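Local coordinates for thiamine-binding periplasmic protein (Escherichia coli, PDB 2QRY), which captures thiamine, thiamine phosphate and thiamine diphosphate in the periplasm with high affinity and serves the ThiBPQ ABC transporter in thiamine import, at residues A237-S240 / E241-L245. Sequence-based numbering, arbitrary orientation.
Sequences ANFS and EGHYL
With chi1 of His243 at -62°, CG lies anti to the carbonyl carbon and the imidazole swings back toward the chain four residues earlier, where NE2 accepts a hydrogen bond from Phe239 N at 2.8 Å. The N-H...acceptor angle is 157° and the donor sits close to the ring plane, evidence that an unprotonated NE2 is being used as acceptor; the proton would then probably reside on ND1, which is hydrogen-bonded to the carbonyl oxygen of Phe128. Ala237 O also approaches the rim of the imidazole, 3.3 Å from CE1 and near the ring plane. Asn238 comes close with its OD1, 3.6 Å from NE2 of His243, its amide turned nearly parallel to the imidazole plane. The backbone from Phe239 to Gly242 forms a type I beta turn, closed by Gly242 N donating to Phe239 O at 3.0 Å. The turn connects strand 234-236 to strand 243-252, both antiparallel partners of strand 121-133 in the mixed sheet of this solute-binding protein. Gly242 closes the turn at a positive phi, a conformation readily adopted by glycine. Glu241 bends at chi2, 99°, which carries its carboxylate back alongside Phe239 and sets OE1 3.4 Å from CB of Phe239, the carboxylate steeply inclined to the phenyl ring. Its two oxygens are held by the backbone N-H groups of Leu144 and Lys145, so the acid ties the turn to the start of helix 144-149. The His243 side chain comes within about 4 Å of that of Thr219, a thiamine-binding residue, but is itself about 13 Å from the bound thiamin phosphate, so it lies behind the site and does not line it.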
loop_
_atom_site.group_PDB
_atom_site.type_symbol
_atom_site.label_atom_id
_atom_site.label_comp_id
_atom_site.label_asym_id
_atom_site.label_seq_id
_atom_site.Cartn_x
_atom_site.Cartn_y
_atom_site.Cartn_z
ATOM N N ALA A 237 8.018 13.649 -5.051
ATOM C CA ALA A 237 9.392 14.087 -4.823
ATOM C C ALA A 237 10.336 12.902 -4.669
ATOM O O ALA A 237 10.106 12.008 -3.856
ATOM C CB ALA A 237 9.456 14.976 -3.601
ATOM N N ASN A 238 11.393 12.898 -5.473
ATOM C CA ASN A 238 12.387 11.831 -5.452
ATOM C C ASN A 238 13.458 12.190 -4.420
ATOM O O ASN A 238 14.242 13.113 -4.632
ATOM C CB ASN A 238 12.994 11.687 -6.857
ATOM C CG ASN A 238 13.828 10.418 -7.026
ATOM O OD1 ASN A 238 13.519 9.360 -6.465
ATOM N ND2 ASN A 238 14.879 10.515 -7.828
ATOM N N PHE A 239 13.481 11.473 -3.297
ATOM C CA PHE A 239 14.458 11.758 -2.248
ATOM C C PHE A 239 15.773 10.989 -2.387
ATOM O O PHE A 239 15.793 9.824 -2.777
ATOM C CB PHE A 239 13.847 11.513 -0.860
ATOM C CG PHE A 239 12.733 12.467 -0.505
ATOM C CD1 PHE A 239 12.548 13.648 -1.227
ATOM C CD2 PHE A 239 11.882 12.192 0.562
ATOM C CE1 PHE A 239 11.537 14.539 -0.895
ATOM C CE2 PHE A 239 10.859 13.085 0.905
ATOM C CZ PHE A 239 10.689 14.261 0.173
ATOM N N SER A 240 16.868 11.669 -2.054
ATOM C CA SER A 240 18.208 11.104 -2.156
ATOM C C SER A 240 18.498 9.920 -1.233
ATOM O O SER A 240 19.417 9.147 -1.498
ATOM C CB SER A 240 19.256 12.209 -1.942
ATOM O OG SER A 240 19.130 12.828 -0.673
ATOM N N GLU A 241 17.739 9.770 -0.151
ATOM C CA GLU A 241 17.970 8.635 0.734
ATOM C C GLU A 241 17.442 7.364 0.072
ATOM O O GLU A 241 17.826 6.253 0.436
ATOM C CB GLU A 241 17.266 8.823 2.085
ATOM C CG GLU A 241 17.735 10.027 2.886
ATOM C CD GLU A 241 16.806 11.213 2.731
ATOM O OE1 GLU A 241 15.958 11.184 1.809
ATOM O OE2 GLU A 241 16.926 12.171 3.524
ATOM N N GLY A 242 16.576 7.535 -0.922
ATOM C CA GLY A 242 15.986 6.386 -1.582
ATOM C C GLY A 242 14.578 6.218 -1.026
ATOM O O GLY A 242 14.200 6.925 -0.091
ATOM N N HIS A 243 13.811 5.285 -1.581
ATOM C CA HIS A 243 12.435 5.067 -1.144
ATOM C C HIS A 243 12.124 3.650 -0.664
ATOM O O HIS A 243 12.739 2.673 -1.109
ATOM C CB HIS A 243 11.488 5.460 -2.275
ATOM C CG HIS A 243 11.577 6.909 -2.642
ATOM N ND1 HIS A 243 10.516 7.779 -2.507
ATOM C CD2 HIS A 243 12.621 7.655 -3.075
ATOM C CE1 HIS A 243 10.904 8.998 -2.837
ATOM N NE2 HIS A 243 12.177 8.951 -3.183
ATOM N N TYR A 244 11.163 3.555 0.252
ATOM C CA TYR A 244 10.762 2.279 0.823
ATOM C C TYR A 244 9.838 1.522 -0.117
ATOM O O TYR A 244 8.897 2.087 -0.670
ATOM C CB TYR A 244 10.081 2.495 2.180
ATOM C CG TYR A 244 10.077 1.258 3.047
ATOM C CD1 TYR A 244 9.249 0.172 2.747
ATOM C CD2 TYR A 244 10.925 1.155 4.157
ATOM C CE1 TYR A 244 9.263 -0.990 3.533
ATOM C CE2 TYR A 244 10.946 0.004 4.946
ATOM C CZ TYR A 244 10.112 -1.064 4.628
ATOM O OH TYR A 244 10.119 -2.201 5.404
ATOM N N LEU A 245 10.114 0.233 -0.282
ATOM C CA LEU A 245 9.341 -0.610 -1.180
ATOM C C LEU A 245 8.150 -1.293 -0.546
ATOM O O LEU A 245 8.234 -1.813 0.572
ATOM C CB LEU A 245 10.244 -1.686 -1.791
ATOM C CG LEU A 245 9.555 -2.837 -2.538
ATOM C CD1 LEU A 245 8.947 -2.346 -3.844
ATOM C CD2 LEU A 245 10.586 -3.925 -2.822
#